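Local coordinates for protein cyanophycinase-like exopeptidase (PDB 6NQC) that is probably a serine peptidase of family S51, hydrolysing peptide bonds as an exopeptidase related to cyanophycinase, at residues 53-58 and 111-116; 94-99 and 129-134; 184-189 and 215-220. All blocks are in the same frame, centred on the assembly; numbering follows the deposited sequence.

Interaction 1 joins two parallel strands of the main sheet at their beginnings, interaction 2 joins a loop and a helix end beside that sheet, and interaction 3 lies on the opposite side of the chain's centre. The first two are neighbours: their centres are about 19 Å apart, they touch where Val111 CG1 packs 3.6 Å from Leu94 CD2, and their segments alternate along the chain. Interaction 3 comes later in sequence; its nearest atoms are about 14 Å from those of either other contact. It carries His189 and Glu219, which with Ser154 resemble a Ser-His-Glu triad, so the likely active site is here, while 53-58/111-116 and 94-99/129-134 join parts of the fold away from it.

Interaction 1 of 3, residues 53-58 and 111-116; sequences GKKPIF and VKDAAL
Lys55 O takes two backbone N-H groups, one from Ile57 across the inverse gamma turn centred on Pro56 and one from Ala115, whose N is 2.9 Å away. Here strands 57-61 and 116-119, parallel neighbours in the main sheet, come together: Phe58 and Leu116 form a parallel bridge, and Leu116 N donates to Ile57 O over 3.2 Å. Ahead of the bridge, Asp113 ties its loop to the approach to strand 57-61. The Asp113 carboxylate, swung opposite the main-chain nitrogen by a chi1 of -174°, crosses the Lys55 side chain roughly at right angles, and OD1 accepts Lys55 N at 2.7 Å, on the syn side but 34° out of the carboxylate plane. An alanine here would remove that acceptor and is likely to leave Lys55 N without its mate and the turn less firmly held. The bent Lys54 chain passes Asp113 at a slant, its CD 3.5 Å from Asp113 OD1; its NZ makes a weak bond to Lys112 O and stronger ones to Ser146 and Asn143. Ile57 CD1 rests on Ala114 CB at 3.6 Å. Leu116 CD2 lies over one face of the Phe58 ring in a CH-pi contact, 3.9 Å from its centroid.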
ATOM      1  N   GLY A  53       5.925 -18.213   7.322  1.00 24.26           N
ATOM      2  CA  GLY A  53       5.472 -18.663   8.625  1.00 24.47           C
ATOM      3  C   GLY A  53       4.417 -17.825   9.316  1.00 21.86           C
ATOM      4  O   GLY A  53       4.199 -18.012  10.523  1.00 20.13           O
ATOM      5  N   LYS A  54       3.778 -16.880   8.619  1.00 20.70           N
ATOM      6  CA  LYS A  54       2.770 -16.025   9.232  1.00 22.69           C
ATOM      7  C   LYS A  54       1.400 -16.691   9.175  1.00 18.93           C
ATOM      8  O   LYS A  54       1.126 -17.491   8.282  1.00 17.91           O
ATOM      9  CB  LYS A  54       2.725 -14.671   8.510  1.00 22.17           C
ATOM     10  CG  LYS A  54       3.987 -13.857   8.633  1.00 21.92           C
ATOM     11  CD  LYS A  54       4.187 -13.360  10.050  1.00 26.56           C
ATOM     12  CE  LYS A  54       5.403 -12.416  10.123  1.00 16.11           C
ATOM     13  NZ  LYS A  54       5.483 -11.833  11.503  1.00 21.26           N
ATOM     14  N   LYS A  55       0.545 -16.348  10.124  1.00 19.89           N
ATOM     15  CA  LYS A  55      -0.821 -16.826  10.086  1.00 17.44           C
ATOM     16  C   LYS A  55      -1.456 -16.507   8.739  1.00 24.17           C
ATOM     17  O   LYS A  55      -1.303 -15.382   8.224  1.00 22.28           O
ATOM     18  CB  LYS A  55      -1.671 -16.175  11.177  1.00 27.87           C
ATOM     19  CG  LYS A  55      -1.422 -16.671  12.592  1.00 33.89           C
ATOM     20  CD  LYS A  55      -2.475 -16.071  13.530  1.00 37.94           C
ATOM     21  CE  LYS A  55      -1.947 -15.888  14.954  1.00 40.62           C
ATOM     22  NZ  LYS A  55      -3.055 -15.988  15.973  1.00 48.82           N
ATOM     23  N   PRO A  56      -2.241 -17.405   8.184  1.00 28.40           N
ATOM     24  CA  PRO A  56      -2.832 -17.168   6.844  1.00 25.95           C
ATOM     25  C   PRO A  56      -4.045 -16.238   6.871  1.00 30.87           C
ATOM     26  O   PRO A  56      -5.135 -16.563   6.469  1.00 25.77           O
ATOM     27  CB  PRO A  56      -3.225 -18.598   6.427  1.00 27.20           C
ATOM     28  CG  PRO A  56      -3.656 -19.248   7.741  1.00 22.84           C
ATOM     29  CD  PRO A  56      -2.654 -18.705   8.762  1.00 22.01           C
ATOM     30  N   ILE A  57      -3.824 -15.007   7.363  1.00 18.72           N
ATOM     31  CA  ILE A  57      -4.914 -14.029   7.409  1.00 26.03           C
ATOM     32  C   ILE A  57      -4.642 -12.885   6.423  1.00 19.17           C
ATOM     33  O   ILE A  57      -3.494 -12.541   6.138  1.00 18.43           O
ATOM     34  CB  ILE A  57      -5.162 -13.452   8.827  1.00 25.25           C
ATOM     35  CG1 ILE A  57      -3.865 -12.911   9.412  1.00 23.31           C
ATOM     36  CG2 ILE A  57      -5.793 -14.510   9.757  1.00 27.02           C
ATOM     37  CD1 ILE A  57      -4.113 -11.936  10.528  1.00 24.35           C
ATOM     38  N   PHE A  58      -5.735 -12.318   5.907  1.00 20.82           N
ATOM     39  CA  PHE A  58      -5.791 -11.153   5.021  1.00 22.48           C
ATOM     40  C   PHE A  58      -6.279 -10.000   5.887  1.00 18.95           C
ATOM     41  O   PHE A  58      -7.480  -9.799   6.080  1.00 14.33           O
ATOM     42  CB  PHE A  58      -6.749 -11.440   3.869  1.00 19.81           C
ATOM     43  CG  PHE A  58      -6.714 -10.464   2.743  1.00 20.65           C
ATOM     44  CD1 PHE A  58      -6.092  -9.217   2.847  1.00 16.41           C
ATOM     45  CD2 PHE A  58      -7.321 -10.799   1.549  1.00 19.75           C
ATOM     46  CE1 PHE A  58      -6.108  -8.341   1.770  1.00 19.73           C
ATOM     47  CE2 PHE A  58      -7.325  -9.924   0.477  1.00 19.97           C
ATOM     48  CZ  PHE A  58      -6.718  -8.697   0.591  1.00 23.95           C
ATOM     49  N   VAL A 111      -1.765  -7.365  14.205  1.00 23.18           N
ATOM     50  CA  VAL A 111      -0.947  -7.034  13.044  1.00 21.81           C
ATOM     51  C   VAL A 111       0.423  -7.677  13.104  1.00 23.51           C
ATOM     52  O   VAL A 111       1.156  -7.666  12.108  1.00 22.85           O
ATOM     53  CB  VAL A 111      -0.748  -5.516  12.869  1.00 23.11           C
ATOM     54  CG1 VAL A 111      -2.078  -4.871  12.480  1.00 22.68           C
ATOM     55  CG2 VAL A 111      -0.177  -4.888  14.142  1.00 20.96           C
ATOM     56  N   LYS A 112       0.791  -8.240  14.246  1.00 21.19           N
ATOM     57  CA  LYS A 112       2.138  -8.733  14.438  1.00 18.01           C
ATOM     58  C   LYS A 112       2.328 -10.148  13.918  1.00 21.29           C
ATOM     59  O   LYS A 112       3.471 -10.611  13.840  1.00 25.93           O
ATOM     60  CB  LYS A 112       2.524  -8.674  15.928  1.00 29.76           C
ATOM     61  CG  LYS A 112       2.733  -7.248  16.418  1.00 26.97           C
ATOM     62  CD  LYS A 112       3.416  -7.200  17.763  1.00 36.37           C
ATOM     63  CE  LYS A 112       2.633  -6.327  18.735  1.00 47.63           C
ATOM     64  NZ  LYS A 112       3.517  -5.452  19.571  1.00 43.37           N
ATOM     65  N   ASP A 113       1.250 -10.834  13.541  1.00 18.08           N
ATOM     66  CA  ASP A 113       1.374 -12.133  12.841  1.00 21.79           C
ATOM     67  C   ASP A 113       0.307 -12.238  11.745  1.00 21.19           C
ATOM     68  O   ASP A 113      -0.748 -12.852  11.921  1.00 26.73           O
ATOM     69  CB  ASP A 113       1.274 -13.279  13.854  1.00 27.04           C
ATOM     70  CG  ASP A 113       1.534 -14.636  13.243  1.00 27.03           C
ATOM     71  OD1 ASP A 113       1.677 -14.727  12.002  1.00 29.20           O
ATOM     72  OD2 ASP A 113       1.578 -15.603  14.027  1.00 30.91           O
ATOM     73  N   ALA A 114       0.597 -11.653  10.583  1.00 18.71           N
ATOM     74  CA  ALA A 114      -0.370 -11.600   9.492  1.00 17.01           C
ATOM     75  C   ALA A 114       0.342 -11.885   8.180  1.00 19.55           C
ATOM     76  O   ALA A 114       1.358 -11.256   7.883  1.00 20.18           O
ATOM     77  CB  ALA A 114      -1.092 -10.242   9.476  1.00 18.39           C
ATOM     78  N   ALA A 115      -0.196 -12.823   7.390  1.00 15.15           N
ATOM     79  CA  ALA A 115       0.418 -13.109   6.097  1.00 16.15           C
ATOM     80  C   ALA A 115       0.363 -11.900   5.155  1.00 14.48           C
ATOM     81  O   ALA A 115       1.299 -11.663   4.368  1.00 16.25           O
ATOM     82  CB  ALA A 115      -0.246 -14.289   5.414  1.00 20.21           C
ATOM     83  N   LEU A 116      -0.726 -11.152   5.204  1.00 18.86           N
ATOM     84  CA  LEU A 116      -0.830  -9.917   4.426  1.00 17.09           C
ATOM     85  C   LEU A 116      -1.512  -8.829   5.239  1.00 16.48           C
ATOM     86  O   LEU A 116      -2.550  -9.051   5.878  1.00 15.19           O
ATOM     87  CB  LEU A 116      -1.609 -10.172   3.114  1.00 16.24           C
ATOM     88  CG  LEU A 116      -2.070  -8.993   2.263  1.00 15.43           C
ATOM     89  CD1 LEU A 116      -0.907  -8.138   1.756  1.00 18.20           C
ATOM     90  CD2 LEU A 116      -2.885  -9.444   1.086  1.00 18.06           C
TER

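Interaction 2 of 3, residues 94-99 and 129-134; sequences LPVLKR and DTLINT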
ATOM      1  N   LEU A  94      -9.703  -4.315  10.413  1.00 20.41           N
ATOM      2  CA  LEU A  94      -9.259  -3.555  11.593  1.00 22.57           C
ATOM      3  C   LEU A  94      -9.884  -2.182  11.510  1.00 20.68           C
ATOM      4  O   LEU A  94      -9.388  -1.324  10.761  1.00 24.76           O
ATOM      5  CB  LEU A  94      -7.742  -3.414  11.628  1.00 26.14           C
ATOM      6  CG  LEU A  94      -7.007  -4.201  12.700  1.00 36.99           C
ATOM      7  CD1 LEU A  94      -7.296  -5.664  12.460  1.00 34.13           C
ATOM      8  CD2 LEU A  94      -5.532  -3.936  12.657  1.00 31.53           C
ATOM      9  N   PRO A  95     -10.983  -1.929  12.224  1.00 23.51           N
ATOM     10  CA  PRO A  95     -11.689  -0.618  12.034  1.00 29.55           C
ATOM     11  C   PRO A  95     -10.965   0.520  12.754  1.00 26.84           C
ATOM     12  O   PRO A  95     -11.417   1.034  13.729  1.00 24.43           O
ATOM     13  CB  PRO A  95     -13.054  -0.921  12.660  1.00 28.71           C
ATOM     14  CG  PRO A  95     -12.808  -1.997  13.694  1.00 25.54           C
ATOM     15  CD  PRO A  95     -11.705  -2.846  13.134  1.00 26.05           C
ATOM     16  N   VAL A  96      -9.760   0.831  12.271  1.00 25.89           N
ATOM     17  CA  VAL A  96      -8.945   1.890  12.866  1.00 25.03           C
ATOM     18  C   VAL A  96      -9.291   3.162  12.104  1.00 22.43           C
ATOM     19  O   VAL A  96      -8.819   3.385  10.991  1.00 22.01           O
ATOM     20  CB  VAL A  96      -7.454   1.574  12.812  1.00 23.24           C
ATOM     21  CG1 VAL A  96      -6.621   2.764  13.232  1.00 19.02           C
ATOM     22  CG2 VAL A  96      -7.153   0.385  13.711  1.00 27.92           C
ATOM     23  N   LEU A  97     -10.156   3.987  12.690  1.00 20.88           N
ATOM     24  CA  LEU A  97     -10.701   5.114  11.953  1.00 23.42           C
ATOM     25  C   LEU A  97     -10.180   6.456  12.429  1.00 23.26           C
ATOM     26  O   LEU A  97     -10.293   7.442  11.691  1.00 24.82           O
ATOM     27  CB  LEU A  97     -12.224   5.106  12.038  1.00 27.74           C
ATOM     28  CG  LEU A  97     -12.905   3.781  11.721  1.00 33.50           C
ATOM     29  CD1 LEU A  97     -14.420   3.957  11.723  1.00 31.39           C
ATOM     30  CD2 LEU A  97     -12.454   3.193  10.395  1.00 30.38           C
ATOM     31  N   LYS A  98      -9.629   6.515  13.633  1.00 23.69           N
ATOM     32  CA  LYS A  98      -9.011   7.719  14.171  1.00 24.07           C
ATOM     33  C   LYS A  98      -7.800   7.267  14.975  1.00 20.15           C
ATOM     34  O   LYS A  98      -7.656   6.093  15.309  1.00 20.24           O
ATOM     35  CB  LYS A  98     -10.006   8.535  15.022  1.00 30.05           C
ATOM     36  CG  LYS A  98     -10.593   7.771  16.206  1.00 33.37           C
ATOM     37  CD  LYS A  98     -11.757   8.526  16.871  1.00 41.99           C
ATOM     38  CE  LYS A  98     -12.146   7.864  18.205  1.00 54.84           C
ATOM     39  NZ  LYS A  98     -12.600   6.446  18.030  1.00 46.77           N
ATOM     40  N   ARG A  99      -6.957   8.227  15.337  1.00 24.25           N
ATOM     41  CA  ARG A  99      -5.642   7.910  15.865  1.00 27.07           C
ATOM     42  C   ARG A  99      -5.729   7.179  17.200  1.00 26.25           C
ATOM     43  O   ARG A  99      -4.899   6.303  17.478  1.00 23.29           O
ATOM     44  CB  ARG A  99      -4.833   9.210  15.964  1.00 25.15           C
ATOM     45  CG  ARG A  99      -3.426   8.998  16.390  1.00 21.40           C
ATOM     46  CD  ARG A  99      -2.556  10.225  16.173  1.00 26.10           C
ATOM     47  NE  ARG A  99      -1.224   9.968  16.717  1.00 26.36           N
ATOM     48  CZ  ARG A  99      -0.184   9.575  15.999  1.00 22.52           C
ATOM     49  NH1 ARG A  99      -0.301   9.410  14.688  1.00 22.41           N
ATOM     50  NH2 ARG A  99       0.978   9.348  16.598  1.00 28.25           N
ATOM     51  N   ASP A 129      -1.336  10.768   8.804  1.00 18.73           N
ATOM     52  CA  ASP A 129      -1.439  11.463  10.089  1.00 22.11           C
ATOM     53  C   ASP A 129      -2.030  10.569  11.179  1.00 20.02           C
ATOM     54  O   ASP A 129      -1.673  10.701  12.347  1.00 20.90           O
ATOM     55  CB  ASP A 129      -2.293  12.712   9.941  1.00 18.19           C
ATOM     56  CG  ASP A 129      -1.600  13.834   9.165  1.00 22.68           C
ATOM     57  OD1 ASP A 129      -0.359  13.818   9.026  1.00 19.56           O
ATOM     58  OD2 ASP A 129      -2.317  14.716   8.666  1.00 28.01           O
ATOM     59  N   THR A 130      -2.886   9.614  10.811  1.00 15.86           N
ATOM     60  CA  THR A 130      -3.567   8.804  11.809  1.00 16.81           C
ATOM     61  C   THR A 130      -2.697   7.669  12.322  1.00 18.48           C
ATOM     62  O   THR A 130      -2.764   7.362  13.516  1.00 18.41           O
ATOM     63  CB  THR A 130      -4.887   8.255  11.247  1.00 15.65           C
ATOM     64  OG1 THR A 130      -5.792   9.342  10.986  1.00 18.12           O
ATOM     65  CG2 THR A 130      -5.546   7.365  12.217  1.00 21.40           C
ATOM     66  N   LEU A 131      -1.853   7.062  11.477  1.00 14.11           N
ATOM     67  CA  LEU A 131      -1.051   5.930  11.919  1.00 15.75           C
ATOM     68  C   LEU A 131       0.412   6.256  12.184  1.00 15.85           C
ATOM     69  O   LEU A 131       1.118   5.415  12.772  1.00 15.85           O
ATOM     70  CB  LEU A 131      -1.097   4.789  10.900  1.00 16.00           C
ATOM     71  CG  LEU A 131      -2.510   4.259  10.619  1.00 18.35           C
ATOM     72  CD1 LEU A 131      -2.479   3.096   9.634  1.00 17.64           C
ATOM     73  CD2 LEU A 131      -3.242   3.900  11.905  1.00 19.37           C
ATOM     74  N   ILE A 132       0.918   7.409  11.725  1.00 18.35           N
ATOM     75  CA  ILE A 132       2.370   7.612  11.807  1.00 18.85           C
ATOM     76  C   ILE A 132       2.796   7.544  13.264  1.00 14.74           C
ATOM     77  O   ILE A 132       2.160   8.142  14.143  1.00 16.79           O
ATOM     78  CB  ILE A 132       2.770   8.946  11.165  1.00 18.19           C
ATOM     79  CG1 ILE A 132       4.275   9.045  11.034  1.00 21.71           C
ATOM     80  CG2 ILE A 132       2.196  10.101  11.988  1.00 17.88           C
ATOM     81  CD1 ILE A 132       4.748  10.240  10.161  1.00 19.07           C
ATOM     82  N   ASN A 133       3.881   6.819  13.530  1.00 17.01           N
ATOM     83  CA  ASN A 133       4.460   6.748  14.870  1.00 19.07           C
ATOM     84  C   ASN A 133       3.450   6.275  15.909  1.00 17.47           C
ATOM     85  O   ASN A 133       3.420   6.761  17.047  1.00 19.81           O
ATOM     86  CB  ASN A 133       5.047   8.094  15.298  1.00 20.60           C
ATOM     87  CG  ASN A 133       6.080   8.592  14.351  1.00 18.38           C
ATOM     88  OD1 ASN A 133       6.750   7.801  13.674  1.00 23.26           O
ATOM     89  ND2 ASN A 133       6.231   9.893  14.280  1.00 26.72           N
ATOM     90  N   THR A 134       2.644   5.269  15.540  1.00 18.27           N
ATOM     91  CA  THR A 134       1.721   4.693  16.488  1.00 21.17           C
ATOM     92  C   THR A 134       2.166   3.272  16.822  1.00 21.25           C
ATOM     93  O   THR A 134       2.886   2.628  16.048  1.00 18.03           O
ATOM     94  CB  THR A 134       0.288   4.613  15.957  1.00 21.82           C
ATOM     95  OG1 THR A 134       0.305   3.802  14.770  1.00 17.27           O
ATOM     96  CG2 THR A 134      -0.302   5.959  15.659  1.00 19.41           C
TER
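Arg99 and Ile132 make the main polar link, an end-on grip in which two guanidinium nitrogens share one carbonyl oxygen. Arg99 NH1 donates to Ile132 O at 2.8 Å, meeting a lone pair in the carbonyl plane, and Arg99 NH2 reaches the same oxygen at 3.0 Å from nearly straight ahead of the carbonyl. The oxygen lies close to the guanidinium plane for both bonds, so the pair fixes the rotation of the group. NH1 adds a weak bond to Asp129 O, 3.0 Å away, and thereby touches the last turn of helix 124-131 as well as the chain leaving it. The side chain is extended as far as NE, with the guanidinium then turned: CG is anti to the backbone N (chi1 -175°), and the chain passes over Thr130 O with CG 3.4 Å from it.

Within 129-134, a type II turn from Leu131 to Thr134 presents the Ile132 carbonyl. Thr134 OG1 donates to Leu131 O at 2.7 Å and also caps Trp137 N at the start of helix 135-145.

Van der Waals contacts complete the join. Thr134 CG2 sits over one face of the guanidinium, 3.6 Å from Arg99 CZ and offset toward the rim. The methyl CG2 of Thr130 packs against the backbone between Lys98 and Arg99, and Val96 CG1 meets Leu131 CD2 at 3.8 Å, their side chains crossing at a slant.

The contact thus ties the loop between strand 90-93 and helix 105-110 to the turn joining helices 124-131 and 135-145. Val96 and Leu131 both also touch Leu136 of helix 135-145, Val96 packs on Phe107 of helix 105-110, and Ile132 reaches Glu176 of strand 175-176.

Interaction 3 of 3, residues 184-189 and 215-220; sequences VRVIPH and IGIDEV
His189 presents the edge of its imidazole to the Glu219 carboxylate, ND1 donating to OE2 at 2.8 Å with an almost straight N-H...O angle of 172°. OE2 lies in the ring plane and accepts this hydrogen bond on its anti lone pair, away from its other oxygen, while the ring and carboxylate planes are turned 65° apart. Glu219 CG is anti to its own carbonyl carbon (chi1 -66°), and the chain beyond is extended, which carries the carboxylate across to the imidazole. This bond limits rotation of the ring about its CB-CG bond and directs NE2 the other way, where it makes a weak hydrogen bond to Ser154 OG.

Ser154 belongs to a Gly-x-Ser-x-Gly sequence at a turn between strand 149-153 and helix 155-158, so the three side chains resemble a Ser-His-Glu charge relay, consistent with a serine peptidase of family S51. The histidine and glutamate sit just beyond the C-terminal ends of two parallel strands, 184-187 and 213-217, which helix 199-205 joins in a beta-alpha-beta unit. Three backbone bonds zip the strands together: Ile215 N to Arg185 O, Ile187 N to Ile215 O at 2.8 Å, and Ile217 N to Ile187 O at 2.9 Å. Gly216 CA comes within 3.3 Å of Ile187 O, a CA-H...O contact where Ile187 and Gly216 pair as a parallel bridge.

On the face bearing Val186 and Ile215, the two branches of Val186 divide their partners: CG2 meets Ile215 CG1 at 3.8 Å, and CG1 meets Ile217 CD1 at the same distance. Val186 and Ile217 also touch Leu28 of strand 26-29, which belongs to the main sheet. Farther back, Val184 CG1 approaches Ile215 CD1 at 4.2 Å.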
ATOM      1  N   VAL A 184      11.629   5.807  -3.325  1.00 14.88           N
ATOM      2  CA  VAL A 184      10.619   5.698  -4.361  1.00 12.48           C
ATOM      3  C   VAL A 184       9.337   6.340  -3.839  1.00 14.83           C
ATOM      4  O   VAL A 184       8.997   6.207  -2.659  1.00 18.40           O
ATOM      5  CB  VAL A 184      10.378   4.230  -4.765  1.00 15.70           C
ATOM      6  CG1 VAL A 184       9.291   4.202  -5.807  1.00 17.42           C
ATOM      7  CG2 VAL A 184      11.663   3.604  -5.253  1.00 19.14           C
ATOM      8  N   ARG A 185       8.656   7.057  -4.709  1.00 11.67           N
ATOM      9  CA  ARG A 185       7.307   7.554  -4.462  1.00 14.87           C
ATOM     10  C   ARG A 185       6.408   7.205  -5.642  1.00 16.29           C
ATOM     11  O   ARG A 185       6.845   7.199  -6.797  1.00 14.19           O
ATOM     12  CB  ARG A 185       7.325   9.048  -4.239  1.00 12.06           C
ATOM     13  CG  ARG A 185       5.934   9.664  -4.087  1.00 13.49           C
ATOM     14  CD  ARG A 185       6.084  11.131  -3.631  1.00 15.22           C
ATOM     15  NE  ARG A 185       6.501  12.079  -4.665  1.00 12.68           N
ATOM     16  CZ  ARG A 185       5.702  12.671  -5.552  1.00 15.58           C
ATOM     17  NH1 ARG A 185       4.405  12.379  -5.627  1.00 18.25           N
ATOM     18  NH2 ARG A 185       6.224  13.518  -6.409  1.00 17.65           N
ATOM     19  N   VAL A 186       5.127   6.991  -5.339  1.00 15.97           N
ATOM     20  CA  VAL A 186       4.143   6.470  -6.274  1.00 14.79           C
ATOM     21  C   VAL A 186       3.044   7.500  -6.517  1.00 11.57           C
ATOM     22  O   VAL A 186       2.446   8.030  -5.569  1.00 14.75           O
ATOM     23  CB  VAL A 186       3.489   5.174  -5.735  1.00 15.09           C
ATOM     24  CG1 VAL A 186       2.235   4.800  -6.553  1.00 18.05           C
ATOM     25  CG2 VAL A 186       4.514   4.072  -5.670  1.00 16.39           C
ATOM     26  N   ILE A 187       2.704   7.695  -7.787  1.00 10.99           N
ATOM     27  CA  ILE A 187       1.477   8.353  -8.195  1.00 13.47           C
ATOM     28  C   ILE A 187       0.506   7.254  -8.658  1.00 16.00           C
ATOM     29  O   ILE A 187       0.789   6.601  -9.674  1.00 16.52           O
ATOM     30  CB  ILE A 187       1.724   9.380  -9.302  1.00 11.78           C
ATOM     31  CG1 ILE A 187       2.696  10.428  -8.775  1.00 17.11           C
ATOM     32  CG2 ILE A 187       0.418  10.022  -9.680  1.00 15.34           C
ATOM     33  CD1 ILE A 187       3.271  11.350  -9.830  1.00 17.79           C
ATOM     34  N   PRO A 188      -0.581   7.015  -7.940  1.00 17.59           N
ATOM     35  CA  PRO A 188      -1.526   5.958  -8.331  1.00 17.53           C
ATOM     36  C   PRO A 188      -2.506   6.474  -9.371  1.00 17.22           C
ATOM     37  O   PRO A 188      -2.429   7.603  -9.777  1.00 16.38           O
ATOM     38  CB  PRO A 188      -2.241   5.633  -7.025  1.00 17.64           C
ATOM     39  CG  PRO A 188      -2.197   6.937  -6.220  1.00 18.31           C
ATOM     40  CD  PRO A 188      -0.921   7.640  -6.644  1.00 17.87           C
ATOM     41  N   HIS A 189      -3.452   5.604  -9.778  1.00 19.47           N
ATOM     42  CA  HIS A 189      -4.506   6.005 -10.715  1.00 22.85           C
ATOM     43  C   HIS A 189      -3.876   6.785 -11.869  1.00 18.39           C
ATOM     44  O   HIS A 189      -4.428   7.821 -12.292  1.00 17.97           O
ATOM     45  CB  HIS A 189      -5.559   6.905 -10.055  1.00 18.07           C
ATOM     46  CG  HIS A 189      -6.347   6.243  -8.963  1.00 19.27           C
ATOM     47  ND1 HIS A 189      -7.445   5.450  -9.204  1.00 25.43           N
ATOM     48  CD2 HIS A 189      -6.234   6.320  -7.624  1.00 20.88           C
ATOM     49  CE1 HIS A 189      -7.940   5.024  -8.056  1.00 21.05           C
ATOM     50  NE2 HIS A 189      -7.210   5.531  -7.079  1.00 22.75           N
ATOM     51  N   ILE A 215       7.492   7.171  -9.635  1.00 15.93           N
ATOM     52  CA  ILE A 215       6.864   6.260 -10.582  1.00 16.03           C
ATOM     53  C   ILE A 215       5.375   6.501 -10.580  1.00 14.58           C
ATOM     54  O   ILE A 215       4.785   6.931  -9.573  1.00 16.03           O
ATOM     55  CB  ILE A 215       7.138   4.768 -10.271  1.00 17.52           C
ATOM     56  CG1 ILE A 215       6.490   4.326  -8.959  1.00 16.03           C
ATOM     57  CG2 ILE A 215       8.633   4.574 -10.207  1.00 14.22           C
ATOM     58  CD1 ILE A 215       6.605   2.815  -8.691  1.00 18.97           C
ATOM     59  N   GLY A 216       4.753   6.171 -11.701  1.00 14.67           N
ATOM     60  CA  GLY A 216       3.310   6.160 -11.809  1.00 16.47           C
ATOM     61  C   GLY A 216       2.826   4.740 -12.020  1.00 19.51           C
ATOM     62  O   GLY A 216       3.452   3.963 -12.747  1.00 18.47           O
ATOM     63  N   ILE A 217       1.710   4.409 -11.383  1.00 15.32           N
ATOM     64  CA  ILE A 217       1.087   3.091 -11.511  1.00 14.51           C
ATOM     65  C   ILE A 217      -0.336   3.320 -11.996  1.00 15.79           C
ATOM     66  O   ILE A 217      -1.121   4.010 -11.331  1.00 15.47           O
ATOM     67  CB  ILE A 217       1.116   2.314 -10.189  1.00 16.40           C
ATOM     68  CG1 ILE A 217       2.583   2.156  -9.726  1.00 18.03           C
ATOM     69  CG2 ILE A 217       0.472   0.929 -10.365  1.00 14.24           C
ATOM     70  CD1 ILE A 217       2.715   1.440  -8.359  1.00 16.29           C
ATOM     71  N   ASP A 218      -0.650   2.768 -13.170  1.00 16.00           N
ATOM     72  CA  ASP A 218      -1.986   2.854 -13.730  1.00 21.88           C
ATOM     73  C   ASP A 218      -3.018   2.122 -12.862  1.00 19.89           C
ATOM     74  O   ASP A 218      -2.693   1.275 -12.016  1.00 15.92           O
ATOM     75  CB  ASP A 218      -2.056   2.221 -15.130  1.00 17.60           C
ATOM     76  CG  ASP A 218      -1.406   3.070 -16.203  1.00 24.85           C
ATOM     77  OD1 ASP A 218      -1.156   4.248 -15.933  1.00 22.75           O
ATOM     78  OD2 ASP A 218      -1.135   2.552 -17.298  1.00 24.48           O
ATOM     79  N   GLU A 219      -4.292   2.417 -13.133  1.00 20.29           N
ATOM     80  CA  GLU A 219      -5.373   1.672 -12.508  1.00 23.24           C
ATOM     81  C   GLU A 219      -5.247   0.173 -12.794  1.00 18.70           C
ATOM     82  O   GLU A 219      -4.716  -0.262 -13.834  1.00 18.86           O
ATOM     83  CB  GLU A 219      -6.713   2.218 -12.992  1.00 27.02           C
ATOM     84  CG  GLU A 219      -6.924   3.653 -12.500  1.00 19.03           C
ATOM     85  CD  GLU A 219      -8.342   4.138 -12.566  1.00 34.45           C
ATOM     86  OE1 GLU A 219      -9.062   3.748 -13.501  1.00 29.73           O
ATOM     87  OE2 GLU A 219      -8.707   4.915 -11.683  1.00 32.16           O
ATOM     88  N   VAL A 220      -5.641  -0.603 -11.789  1.00 16.55           N
ATOM     89  CA  VAL A 220      -5.650  -2.061 -11.812  1.00 20.55           C
ATOM     90  C   VAL A 220      -4.303  -2.611 -12.233  1.00 23.09           C
ATOM     91  O   VAL A 220      -4.214  -3.621 -12.926  1.00 17.71           O
ATOM     92  CB  VAL A 220      -6.784  -2.549 -12.746  1.00 22.69           C
ATOM     93  CG1 VAL A 220      -7.052  -4.032 -12.512  1.00 22.48           C
ATOM     94  CG2 VAL A 220      -8.022  -1.730 -12.526  1.00 25.72           C
TER